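Local coordinates for protein adenylate isopentenyltransferase (Humulus lupulus, PDB 3A8T) that catalyses transfer of an isopentenyl group from dimethylallyl diphosphate to ATP, ADP or AMP, a step in cytokinin biosynthesis in hop, at residues G202-L207 and D238-K243; S117-A122 and H144-D149; R306-S311 and E315-I320. All blocks are in the same frame, centred on the assembly; numbering follows the deposited sequence.

Contact 1: G202-L207 and D238-K243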
ATOM      1  N   GLY A 202      10.163 -13.536   5.551  1.00 29.20           N
ATOM      2  CA  GLY A 202       9.322 -14.499   6.227  1.00 30.34           C
ATOM      3  C   GLY A 202       7.852 -14.437   5.842  1.00 30.52           C
ATOM      4  O   GLY A 202       6.987 -14.892   6.608  1.00 30.17           O
ATOM      5  N   MET A 203       7.552 -13.874   4.670  1.00 28.05           N
ATOM      6  CA  MET A 203       6.162 -13.804   4.250  1.00 26.64           C
ATOM      7  C   MET A 203       5.432 -15.169   4.221  1.00 24.43           C
ATOM      8  O   MET A 203       4.283 -15.251   4.603  1.00 26.27           O
ATOM      9  CB  MET A 203       6.061 -13.139   2.883  1.00 28.07           C
ATOM     10  CG  MET A 203       4.687 -13.198   2.250  1.00 27.96           C
ATOM     11  SD  MET A 203       4.719 -12.754   0.521  1.00 31.85           S
ATOM     12  CE  MET A 203       3.353 -11.748   0.375  1.00 30.78           C
ATOM     13  N   PHE A 204       6.108 -16.208   3.762  1.00 22.15           N
ATOM     14  CA  PHE A 204       5.555 -17.539   3.645  1.00 23.14           C
ATOM     15  C   PHE A 204       5.140 -18.146   4.994  1.00 24.15           C
ATOM     16  O   PHE A 204       4.073 -18.718   5.130  1.00 26.54           O
ATOM     17  CB  PHE A 204       6.556 -18.437   2.896  1.00 22.41           C
ATOM     18  CG  PHE A 204       6.197 -19.908   2.903  1.00 22.43           C
ATOM     19  CD1 PHE A 204       5.214 -20.412   2.038  1.00 20.55           C
ATOM     20  CD2 PHE A 204       6.810 -20.778   3.818  1.00 23.97           C
ATOM     21  CE1 PHE A 204       4.819 -21.774   2.066  1.00 23.54           C
ATOM     22  CE2 PHE A 204       6.433 -22.184   3.885  1.00 25.93           C
ATOM     23  CZ  PHE A 204       5.445 -22.676   3.015  1.00 26.10           C
ATOM     24  N   ASP A 205       5.975 -18.003   5.999  1.00 25.46           N
ATOM     25  CA  ASP A 205       5.654 -18.505   7.313  1.00 25.09           C
ATOM     26  C   ASP A 205       4.528 -17.713   7.901  1.00 23.05           C
ATOM     27  O   ASP A 205       3.756 -18.211   8.639  1.00 23.65           O
ATOM     28  CB  ASP A 205       6.878 -18.377   8.173  1.00 27.86           C
ATOM     29  CG  ASP A 205       8.020 -19.156   7.591  1.00 31.21           C
ATOM     30  OD1 ASP A 205       7.967 -20.410   7.617  1.00 33.33           O
ATOM     31  OD2 ASP A 205       8.959 -18.528   7.070  1.00 35.72           O
ATOM     32  N   GLU A 206       4.445 -16.456   7.550  1.00 22.72           N
ATOM     33  CA  GLU A 206       3.383 -15.585   8.052  1.00 22.03           C
ATOM     34  C   GLU A 206       2.057 -16.099   7.489  1.00 22.12           C
ATOM     35  O   GLU A 206       1.059 -16.230   8.195  1.00 22.77           O
ATOM     36  CB  GLU A 206       3.649 -14.152   7.561  1.00 22.45           C
ATOM     37  CG  GLU A 206       2.706 -13.104   8.079  1.00 25.58           C
ATOM     38  CD  GLU A 206       2.958 -11.719   7.475  1.00 26.01           C
ATOM     39  OE1 GLU A 206       2.660 -11.520   6.273  1.00 26.53           O
ATOM     40  OE2 GLU A 206       3.459 -10.839   8.214  1.00 27.92           O
ATOM     41  N   LEU A 207       2.069 -16.418   6.199  1.00 21.68           N
ATOM     42  CA  LEU A 207       0.873 -16.886   5.536  1.00 19.48           C
ATOM     43  C   LEU A 207       0.536 -18.307   5.981  1.00 20.51           C
ATOM     44  O   LEU A 207      -0.637 -18.664   6.066  1.00 22.27           O
ATOM     45  CB  LEU A 207       1.071 -16.791   4.008  1.00 19.81           C
ATOM     46  CG  LEU A 207       1.240 -15.416   3.325  1.00 17.35           C
ATOM     47  CD1 LEU A 207       1.779 -15.620   1.991  1.00 15.53           C
ATOM     48  CD2 LEU A 207      -0.100 -14.642   3.191  1.00 17.94           C
ATOM     49  N   ASP A 238      -2.834 -19.948  -0.710  1.00 17.32           N
ATOM     50  CA  ASP A 238      -3.909 -20.899  -0.335  1.00 18.69           C
ATOM     51  C   ASP A 238      -3.930 -22.034  -1.389  1.00 20.38           C
ATOM     52  O   ASP A 238      -4.132 -23.218  -1.077  1.00 22.96           O
ATOM     53  CB  ASP A 238      -5.293 -20.223  -0.275  1.00 16.92           C
ATOM     54  CG  ASP A 238      -5.476 -19.356   0.978  1.00 19.18           C
ATOM     55  OD1 ASP A 238      -4.647 -19.464   1.917  1.00 20.63           O
ATOM     56  OD2 ASP A 238      -6.446 -18.560   1.041  1.00 21.13           O
ATOM     57  N   ARG A 239      -3.687 -21.682  -2.637  1.00 21.70           N
ATOM     58  CA  ARG A 239      -3.672 -22.684  -3.680  1.00 23.46           C
ATOM     59  C   ARG A 239      -2.533 -23.673  -3.380  1.00 23.47           C
ATOM     60  O   ARG A 239      -2.701 -24.867  -3.483  1.00 24.62           O
ATOM     61  CB  ARG A 239      -3.480 -21.985  -5.003  1.00 28.14           C
ATOM     62  CG  ARG A 239      -3.494 -22.845  -6.230  1.00 31.35           C
ATOM     63  CD  ARG A 239      -4.039 -22.018  -7.398  1.00 34.01           C
ATOM     64  NE  ARG A 239      -3.927 -22.808  -8.599  1.00 35.39           N
ATOM     65  CZ  ARG A 239      -4.691 -23.857  -8.843  1.00 36.31           C
ATOM     66  NH1 ARG A 239      -5.641 -24.218  -7.988  1.00 38.08           N
ATOM     67  NH2 ARG A 239      -4.453 -24.597  -9.897  1.00 37.31           N
ATOM     68  N   TYR A 240      -1.383 -23.161  -2.971  1.00 22.89           N
ATOM     69  CA  TYR A 240      -0.250 -24.001  -2.611  1.00 21.64           C
ATOM     70  C   TYR A 240      -0.544 -24.824  -1.356  1.00 22.21           C
ATOM     71  O   TYR A 240      -0.354 -26.011  -1.352  1.00 21.68           O
ATOM     72  CB  TYR A 240       0.972 -23.143  -2.367  1.00 21.06           C
ATOM     73  CG  TYR A 240       2.124 -23.898  -1.828  1.00 24.48           C
ATOM     74  CD1 TYR A 240       3.016 -24.553  -2.673  1.00 24.78           C
ATOM     75  CD2 TYR A 240       2.352 -23.958  -0.467  1.00 25.60           C
ATOM     76  CE1 TYR A 240       4.106 -25.240  -2.182  1.00 25.30           C
ATOM     77  CE2 TYR A 240       3.453 -24.650   0.034  1.00 27.61           C
ATOM     78  CZ  TYR A 240       4.326 -25.283  -0.828  1.00 26.48           C
ATOM     79  OH  TYR A 240       5.425 -25.924  -0.311  1.00 27.15           O
ATOM     80  N   PHE A 241      -1.021 -24.198  -0.288  1.00 23.45           N
ATOM     81  CA  PHE A 241      -1.307 -24.950   0.927  1.00 24.39           C
ATOM     82  C   PHE A 241      -2.432 -25.989   0.673  1.00 25.90           C
ATOM     83  O   PHE A 241      -2.585 -26.954   1.393  1.00 24.38           O
ATOM     84  CB  PHE A 241      -1.730 -23.996   2.067  1.00 23.37           C
ATOM     85  CG  PHE A 241      -0.679 -23.013   2.472  1.00 24.48           C
ATOM     86  CD1 PHE A 241       0.600 -23.424   2.818  1.00 23.88           C
ATOM     87  CD2 PHE A 241      -0.971 -21.643   2.559  1.00 25.39           C
ATOM     88  CE1 PHE A 241       1.569 -22.492   3.250  1.00 22.85           C
ATOM     89  CE2 PHE A 241       0.034 -20.715   3.003  1.00 24.12           C
ATOM     90  CZ  PHE A 241       1.270 -21.145   3.339  1.00 22.16           C
ATOM     91  N   GLU A 242      -3.243 -25.762  -0.342  1.00 28.85           N
ATOM     92  CA  GLU A 242      -4.305 -26.701  -0.659  1.00 32.44           C
ATOM     93  C   GLU A 242      -3.699 -28.072  -0.769  1.00 33.04           C
ATOM     94  O   GLU A 242      -4.162 -29.046  -0.174  1.00 34.03           O
ATOM     95  CB  GLU A 242      -4.961 -26.350  -1.999  1.00 36.33           C
ATOM     96  CG  GLU A 242      -6.260 -27.069  -2.153  1.00 40.79           C
ATOM     97  CD  GLU A 242      -7.072 -26.943  -0.880  1.00 43.09           C
ATOM     98  OE1 GLU A 242      -7.605 -27.958  -0.389  1.00 45.01           O
ATOM     99  OE2 GLU A 242      -7.167 -25.811  -0.368  1.00 45.67           O
ATOM    100  N   LYS A 243      -2.637 -28.125  -1.553  1.00 34.22           N
ATOM    101  CA  LYS A 243      -1.907 -29.356  -1.758  1.00 34.88           C
ATOM    102  C   LYS A 243      -0.899 -29.663  -0.682  1.00 33.49           C
ATOM    103  O   LYS A 243      -0.781 -30.821  -0.281  1.00 34.73           O
ATOM    104  CB  LYS A 243      -1.239 -29.340  -3.123  1.00 36.30           C
ATOM    105  CG  LYS A 243      -2.239 -29.609  -4.240  1.00 39.30           C
ATOM    106  CD  LYS A 243      -1.578 -29.559  -5.595  1.00 43.50           C
ATOM    107  CE  LYS A 243      -0.753 -28.265  -5.762  1.00 45.71           C
ATOM    108  NZ  LYS A 243      -1.508 -27.066  -5.231  1.00 48.72           N
TER

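Contact 2: S117-A122 and H144-D149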
ATOM      1  N   SER A 117     -15.747   7.877   7.576  1.00 23.25           N
ATOM      2  CA  SER A 117     -16.065   8.268   8.928  1.00 24.32           C
ATOM      3  C   SER A 117     -14.823   8.308   9.857  1.00 25.31           C
ATOM      4  O   SER A 117     -14.507   9.345  10.485  1.00 24.87           O
ATOM      5  CB  SER A 117     -17.110   7.322   9.455  1.00 23.59           C
ATOM      6  OG  SER A 117     -17.081   7.322  10.847  1.00 26.45           O
ATOM      7  N   LEU A 118     -14.145   7.167   9.952  1.00 25.26           N
ATOM      8  CA  LEU A 118     -12.936   7.043  10.763  1.00 24.95           C
ATOM      9  C   LEU A 118     -11.856   8.061  10.391  1.00 23.23           C
ATOM     10  O   LEU A 118     -11.328   8.725  11.259  1.00 24.17           O
ATOM     11  CB  LEU A 118     -12.337   5.627  10.642  1.00 23.75           C
ATOM     12  CG  LEU A 118     -13.104   4.535  11.376  1.00 26.06           C
ATOM     13  CD1 LEU A 118     -12.396   3.184  11.321  1.00 23.14           C
ATOM     14  CD2 LEU A 118     -13.269   4.979  12.782  1.00 23.07           C
ATOM     15  N   ALA A 119     -11.558   8.190   9.098  1.00 21.97           N
ATOM     16  CA  ALA A 119     -10.514   9.110   8.618  1.00 19.49           C
ATOM     17  C   ALA A 119     -10.849  10.613   8.655  1.00 18.77           C
ATOM     18  O   ALA A 119      -9.970  11.460   8.843  1.00 16.55           O
ATOM     19  CB  ALA A 119     -10.117   8.690   7.244  1.00 18.78           C
ATOM     20  N   GLY A 120     -12.109  10.942   8.410  1.00 19.16           N
ATOM     21  CA  GLY A 120     -12.523  12.325   8.529  1.00 20.84           C
ATOM     22  C   GLY A 120     -12.311  12.757   9.981  1.00 22.27           C
ATOM     23  O   GLY A 120     -11.925  13.902  10.238  1.00 23.74           O
ATOM     24  N   LYS A 121     -12.544  11.849  10.934  1.00 23.02           N
ATOM     25  CA  LYS A 121     -12.343  12.150  12.348  1.00 23.98           C
ATOM     26  C   LYS A 121     -10.846  12.487  12.592  1.00 24.60           C
ATOM     27  O   LYS A 121     -10.517  13.512  13.205  1.00 23.86           O
ATOM     28  CB  LYS A 121     -12.745  10.941  13.215  1.00 26.47           C
ATOM     29  CG  LYS A 121     -14.240  10.745  13.374  1.00 32.25           C
ATOM     30  CD  LYS A 121     -14.577   9.325  13.931  1.00 37.67           C
ATOM     31  CE  LYS A 121     -16.027   8.860  13.581  1.00 39.84           C
ATOM     32  NZ  LYS A 121     -16.258   7.349  13.751  1.00 41.98           N
ATOM     33  N   ALA A 122      -9.975  11.603  12.098  1.00 22.19           N
ATOM     34  CA  ALA A 122      -8.540  11.744  12.211  1.00 22.03           C
ATOM     35  C   ALA A 122      -8.070  13.008  11.526  1.00 21.69           C
ATOM     36  O   ALA A 122      -7.157  13.673  12.020  1.00 23.12           O
ATOM     37  CB  ALA A 122      -7.824  10.532  11.613  1.00 20.24           C
ATOM     38  N   HIS A 144     -11.117   8.540  -2.496  1.00 27.66           N
ATOM     39  CA  HIS A 144     -12.321   9.216  -3.009  1.00 28.80           C
ATOM     40  C   HIS A 144     -13.465   9.295  -1.993  1.00 27.76           C
ATOM     41  O   HIS A 144     -14.041  10.355  -1.779  1.00 28.44           O
ATOM     42  CB  HIS A 144     -12.778   8.542  -4.326  1.00 30.78           C
ATOM     43  CG  HIS A 144     -14.242   8.659  -4.601  1.00 34.46           C
ATOM     44  ND1 HIS A 144     -15.177   7.803  -4.041  1.00 36.99           N
ATOM     45  CD2 HIS A 144     -14.946   9.542  -5.344  1.00 32.95           C
ATOM     46  CE1 HIS A 144     -16.389   8.156  -4.421  1.00 33.74           C
ATOM     47  NE2 HIS A 144     -16.277   9.208  -5.212  1.00 35.54           N
ATOM     48  N   ALA A 145     -13.794   8.183  -1.358  1.00 28.52           N
ATOM     49  CA  ALA A 145     -14.852   8.188  -0.368  1.00 27.88           C
ATOM     50  C   ALA A 145     -14.594   9.278   0.673  1.00 28.86           C
ATOM     51  O   ALA A 145     -15.502  10.034   1.024  1.00 29.32           O
ATOM     52  CB  ALA A 145     -14.937   6.840   0.329  1.00 26.98           C
ATOM     53  N   LEU A 146     -13.356   9.354   1.148  1.00 27.92           N
ATOM     54  CA  LEU A 146     -13.001  10.323   2.158  1.00 28.66           C
ATOM     55  C   LEU A 146     -13.029  11.766   1.712  1.00 29.66           C
ATOM     56  O   LEU A 146     -13.545  12.602   2.430  1.00 30.65           O
ATOM     57  CB  LEU A 146     -11.615  10.032   2.730  1.00 28.68           C
ATOM     58  CG  LEU A 146     -11.060  11.146   3.638  1.00 27.94           C
ATOM     59  CD1 LEU A 146     -11.822  11.151   4.975  1.00 26.80           C
ATOM     60  CD2 LEU A 146      -9.611  10.912   3.899  1.00 27.29           C
ATOM     61  N   LEU A 147     -12.502  12.055   0.523  1.00 31.22           N
ATOM     62  CA  LEU A 147     -12.382  13.419   0.026  1.00 31.34           C
ATOM     63  C   LEU A 147     -13.604  14.127  -0.557  1.00 33.40           C
ATOM     64  O   LEU A 147     -13.674  15.351  -0.454  1.00 35.19           O
ATOM     65  CB  LEU A 147     -11.228  13.502  -0.985  1.00 30.41           C
ATOM     66  CG  LEU A 147      -9.807  13.164  -0.498  1.00 29.31           C
ATOM     67  CD1 LEU A 147      -8.807  13.533  -1.577  1.00 28.94           C
ATOM     68  CD2 LEU A 147      -9.486  13.918   0.763  1.00 27.58           C
ATOM     69  N   VAL A 148     -14.552  13.417  -1.163  1.00 33.74           N
ATOM     70  CA  VAL A 148     -15.708  14.122  -1.729  1.00 36.44           C
ATOM     71  C   VAL A 148     -16.634  14.869  -0.726  1.00 38.15           C
ATOM     72  O   VAL A 148     -16.639  14.640   0.482  1.00 37.12           O
ATOM     73  CB  VAL A 148     -16.639  13.205  -2.627  1.00 35.47           C
ATOM     74  CG1 VAL A 148     -15.890  12.738  -3.885  1.00 36.48           C
ATOM     75  CG2 VAL A 148     -17.182  12.061  -1.830  1.00 34.08           C
ATOM     76  N   ASP A 149     -17.404  15.785  -1.282  1.00 41.35           N
ATOM     77  CA  ASP A 149     -18.343  16.568  -0.517  1.00 45.47           C
ATOM     78  C   ASP A 149     -19.552  15.747  -0.087  1.00 45.62           C
ATOM     79  O   ASP A 149     -20.014  15.842   1.038  1.00 43.99           O
ATOM     80  CB  ASP A 149     -18.784  17.762  -1.340  1.00 48.98           C
ATOM     81  CG  ASP A 149     -18.618  19.038  -0.587  1.00 52.60           C
ATOM     82  OD1 ASP A 149     -19.006  19.039   0.616  1.00 53.51           O
ATOM     83  OD2 ASP A 149     -18.099  20.017  -1.193  1.00 55.62           O
TER

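Contact 3: R306-S311 and E315-I320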
ATOM      1  N   ARG A 306      15.261   2.593 -10.010  1.00 31.19           N
ATOM      2  CA  ARG A 306      16.257   1.906 -10.846  1.00 33.09           C
ATOM      3  C   ARG A 306      17.463   1.696  -9.934  1.00 34.06           C
ATOM      4  O   ARG A 306      17.925   0.575  -9.742  1.00 34.10           O
ATOM      5  CB  ARG A 306      16.666   2.804 -12.015  1.00 34.68           C
ATOM      6  CG  ARG A 306      16.736   2.173 -13.387  1.00 34.36           C
ATOM      7  CD  ARG A 306      17.082   3.230 -14.497  1.00 34.47           C
ATOM      8  NE  ARG A 306      15.934   3.682 -15.294  1.00 30.51           N
ATOM      9  CZ  ARG A 306      15.230   2.854 -16.049  1.00 31.66           C
ATOM     10  NH1 ARG A 306      15.580   1.576 -16.097  1.00 33.19           N
ATOM     11  NH2 ARG A 306      14.168   3.271 -16.728  1.00 31.83           N
ATOM     12  N   ALA A 307      17.962   2.780  -9.356  1.00 35.08           N
ATOM     13  CA  ALA A 307      19.099   2.696  -8.436  1.00 37.57           C
ATOM     14  C   ALA A 307      18.788   1.810  -7.210  1.00 39.62           C
ATOM     15  O   ALA A 307      19.636   1.100  -6.701  1.00 40.19           O
ATOM     16  CB  ALA A 307      19.484   4.072  -7.991  1.00 36.08           C
ATOM     17  N   ALA A 308      17.552   1.846  -6.755  1.00 42.59           N
ATOM     18  CA  ALA A 308      17.122   1.047  -5.614  1.00 45.92           C
ATOM     19  C   ALA A 308      17.186  -0.458  -5.887  1.00 47.99           C
ATOM     20  O   ALA A 308      17.189  -1.251  -4.960  1.00 48.52           O
ATOM     21  CB  ALA A 308      15.696   1.437  -5.249  1.00 44.94           C
ATOM     22  N   MET A 309      17.216  -0.838  -7.161  1.00 50.73           N
ATOM     23  CA  MET A 309      17.230  -2.236  -7.570  1.00 54.14           C
ATOM     24  C   MET A 309      18.513  -2.927  -7.215  1.00 58.22           C
ATOM     25  O   MET A 309      18.541  -4.134  -6.955  1.00 59.06           O
ATOM     26  CB  MET A 309      17.023  -2.348  -9.072  1.00 52.71           C
ATOM     27  CG  MET A 309      15.615  -2.072  -9.527  1.00 51.72           C
ATOM     28  SD  MET A 309      14.460  -3.276  -8.862  1.00 51.22           S
ATOM     29  CE  MET A 309      14.575  -4.615 -10.095  1.00 49.94           C
ATOM     30  N   THR A 310      19.590  -2.158  -7.235  1.00 62.46           N
ATOM     31  CA  THR A 310      20.890  -2.698  -6.895  1.00 65.75           C
ATOM     32  C   THR A 310      20.866  -3.012  -5.391  1.00 68.53           C
ATOM     33  O   THR A 310      20.271  -2.283  -4.592  1.00 68.43           O
ATOM     34  CB  THR A 310      22.015  -1.674  -7.207  1.00 65.03           C
ATOM     35  OG1 THR A 310      21.704  -0.932  -8.405  1.00 64.45           O
ATOM     36  CG2 THR A 310      23.297  -2.402  -7.422  1.00 65.50           C
ATOM     37  N   SER A 311      21.474  -4.123  -5.000  1.00 71.64           N
ATOM     38  CA  SER A 311      21.520  -4.460  -3.581  1.00 74.30           C
ATOM     39  C   SER A 311      22.485  -3.452  -2.908  1.00 75.95           C
ATOM     40  O   SER A 311      23.070  -3.699  -1.850  1.00 75.54           O
ATOM     41  CB  SER A 311      21.980  -5.917  -3.409  1.00 74.06           C
ATOM     42  OG  SER A 311      21.062  -6.808  -4.027  1.00 72.12           O
ATOM     43  N   GLU A 315      22.978   4.614  -0.258  1.00 72.81           N
ATOM     44  CA  GLU A 315      23.608   5.858  -0.667  1.00 70.48           C
ATOM     45  C   GLU A 315      23.162   6.351  -2.038  1.00 68.17           C
ATOM     46  O   GLU A 315      22.785   7.510  -2.180  1.00 68.29           O
ATOM     47  CB  GLU A 315      25.138   5.722  -0.650  1.00 71.43           C
ATOM     48  CG  GLU A 315      25.746   5.307   0.702  1.00 72.69           C
ATOM     49  CD  GLU A 315      26.024   3.797   0.823  1.00 72.87           C
ATOM     50  OE1 GLU A 315      26.843   3.262   0.025  1.00 72.73           O
ATOM     51  OE2 GLU A 315      25.423   3.155   1.720  1.00 72.23           O
ATOM     52  N   LYS A 316      23.190   5.483  -3.045  1.00 65.13           N
ATOM     53  CA  LYS A 316      22.812   5.913  -4.388  1.00 61.94           C
ATOM     54  C   LYS A 316      21.350   6.232  -4.519  1.00 59.31           C
ATOM     55  O   LYS A 316      20.997   7.285  -5.029  1.00 58.96           O
ATOM     56  CB  LYS A 316      23.210   4.866  -5.429  1.00 62.58           C
ATOM     57  CG  LYS A 316      24.650   4.987  -5.865  1.00 62.87           C
ATOM     58  CD  LYS A 316      25.373   3.651  -5.896  1.00 63.56           C
ATOM     59  CE  LYS A 316      26.700   3.778  -6.639  1.00 63.94           C
ATOM     60  NZ  LYS A 316      26.464   4.195  -8.066  1.00 64.50           N
ATOM     61  N   CYS A 317      20.505   5.326  -4.044  1.00 56.99           N
ATOM     62  CA  CYS A 317      19.064   5.503  -4.101  1.00 54.76           C
ATOM     63  C   CYS A 317      18.598   6.726  -3.322  1.00 51.57           C
ATOM     64  O   CYS A 317      17.670   7.407  -3.748  1.00 49.23           O
ATOM     65  CB  CYS A 317      18.358   4.268  -3.549  1.00 56.64           C
ATOM     66  SG  CYS A 317      16.586   4.525  -3.317  1.00 63.10           S
ATOM     67  N   THR A 318      19.245   6.991  -2.185  1.00 48.30           N
ATOM     68  CA  THR A 318      18.877   8.118  -1.345  1.00 45.91           C
ATOM     69  C   THR A 318      19.241   9.437  -1.994  1.00 43.81           C
ATOM     70  O   THR A 318      18.479  10.396  -1.930  1.00 42.61           O
ATOM     71  CB  THR A 318      19.571   8.087   0.026  1.00 47.05           C
ATOM     72  OG1 THR A 318      19.414   6.799   0.629  1.00 49.40           O
ATOM     73  CG2 THR A 318      18.959   9.102   0.934  1.00 46.38           C
ATOM     74  N   GLU A 319      20.413   9.484  -2.604  1.00 41.01           N
ATOM     75  CA  GLU A 319      20.857  10.691  -3.253  1.00 40.36           C
ATOM     76  C   GLU A 319      19.825  11.188  -4.282  1.00 36.53           C
ATOM     77  O   GLU A 319      19.440  12.356  -4.300  1.00 35.39           O
ATOM     78  CB  GLU A 319      22.206  10.456  -3.970  1.00 42.96           C
ATOM     79  CG  GLU A 319      23.431  10.308  -3.055  1.00 49.95           C
ATOM     80  CD  GLU A 319      24.805  10.461  -3.795  1.00 54.18           C
ATOM     81  OE1 GLU A 319      25.865  10.493  -3.101  1.00 55.20           O
ATOM     82  OE2 GLU A 319      24.841  10.554  -5.059  1.00 55.39           O
ATOM     83  N   ILE A 320      19.411  10.261  -5.133  1.00 33.12           N
ATOM     84  CA  ILE A 320      18.505  10.514  -6.244  1.00 29.87           C
ATOM     85  C   ILE A 320      17.144  10.938  -5.781  1.00 27.56           C
ATOM     86  O   ILE A 320      16.612  11.935  -6.226  1.00 26.07           O
ATOM     87  CB  ILE A 320      18.455   9.244  -7.146  1.00 29.87           C
ATOM     88  CG1 ILE A 320      19.885   9.023  -7.748  1.00 29.80           C
ATOM     89  CG2 ILE A 320      17.398   9.403  -8.192  1.00 26.10           C
ATOM     90  CD1 ILE A 320      20.348   7.612  -8.041  1.00 27.42           C
TER

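Contact 1: G202-L207 and D238-K243
Phe204 reaches across to two rings of 238-243, Tyr240 and Phe241, and its CE1 atom does most of the touching. With CG anti to the backbone N (chi1 171°), the ring extends until CE1 lies 3.5 Å from CE1 of Phe241. Tyr240 brings its CE2 to the edge of the Phe204 ring, near the ring plane and 3.8 Å from Phe204 CE1; the two planes are turned 76° apart. Phe241 is tilted against Phe204 by only 35°, and their centroids lie 5.6 Å apart. CE2 of Phe241 also comes obliquely to the Leu207 backbone, 3.7 Å from Leu207 O. This aromatic cluster is the close-packed part, and further rings extend it: Phe237, also of helix 234-243, meets Phe204 edge-to-face, and Phe264 of helix 257-289 does the same with Tyr240. The open side is at Phe204, which is itself partly exposed, and at the exposed Asp205 next to it, which points away from the other helix. The axes of the two short segments come no closer than 11.8 Å, a gap bridged by rings rather than by backbone. No hydrogen bond crosses it, so adhesion between the two segments rests on burial of aromatic carbon.

Contact 2: S117-A122 and H144-D149
Next to Leu146, which packs its methyls on Ala119 and Gly120, the NH1 of Arg116 is held by two carbonyl oxygens, those of Ala145 and Val148. The guanidinium comes from helix 112-128, so it ties that helix to the last turn of helix 140-147 and to the residue with which the chain leaves it. Between the segments themselves the contact is apolar. The side chain of Leu146 leaves trans to its amide nitrogen (chi1 170°), which carries both methyls over to the opposing helix. CD1 comes down on the backbone at 3.5 Å from Gly120 N and stands 3.8 Å from Ala119 CB; the other branch, CD2, lies 4.0 Å from that same Ala119 CB. Because Ala119 and Gly120 are small, the backbones come close, with the CA atoms of Gly120 and Leu146 6.7 Å apart. In this P-loop NTPase-like fold the two helices flank strand 132-136 in sequence and pack side by side on the parallel sheet. Ala119 and Ala122 rest on Ile69 of strand 66-70, while Leu147 covers strands 41-46 and 174-181. On the exposed side of helix 112-128, Lys121 NZ donates to Ser117 OG at 3.0 Å, one turn back.

Contact 3: R306-S311 and E315-I320
A chi1 of 170° turns SG of Cys317 away from its own N and toward Ala308, while in Ile320 chi1 (-64°) sets CG1 opposite the carbonyl carbon and chi2 (149°) then carries CD1 to Ala307. The two pairs close an alpha-alpha hairpin, in which helix 302-309 turns through a short linker into the long C-terminal helix 315-338. Two alanines make the near side, so the backbones come very close: the CA atoms of Ala308 and Cys317 are 5.1 Å apart. The methyl of Ala307 points into the second helix, resting 4.2 Å from Cys317 CA. Cys317 points toward the first helix, its CB 4.0 Å from Ala308 CA. Lys316 starts toward the hairpin partner but leads its amine away. Near the turn, Thr318 OG1 bonds to Gly314 O, and a weak bond runs from Thr310 OG1 to Ala307 O. Behind the first helix, Met309 packs on helix 184-201. The C-terminal helix also carries the ATP-binding Lys323 about one turn beyond Ile320. No hydrogen bond spans the two segments; the touch is through carbon and sulfur, the closest being Ala307 CB to Ile320 CD1 at 3.6 Å and Ala308 CB to Cys317 SG at 3.7 Å.

In the fold
Each contact pairs its own two helices, and none touches another: the nearest atoms of contacts 1 and 3 are about 16 Å apart, those of contacts 2 and 3 about 26 Å. Contacts 1 and 2 are buried and lie on opposite sides of the chain's centre, whereas contact 3 is at the surface. Contact 2 belongs to the layer packed on the parallel sheet, and contact 1 to the helical part, where the side chain of Leu207 is about 9 Å from a bound ATP. Their chemistry differs accordingly: large rings separate the crossing helices in contact 1, a leucine meets small residues in contact 2, and alanines bring helices joined by a short turn together in contact 3.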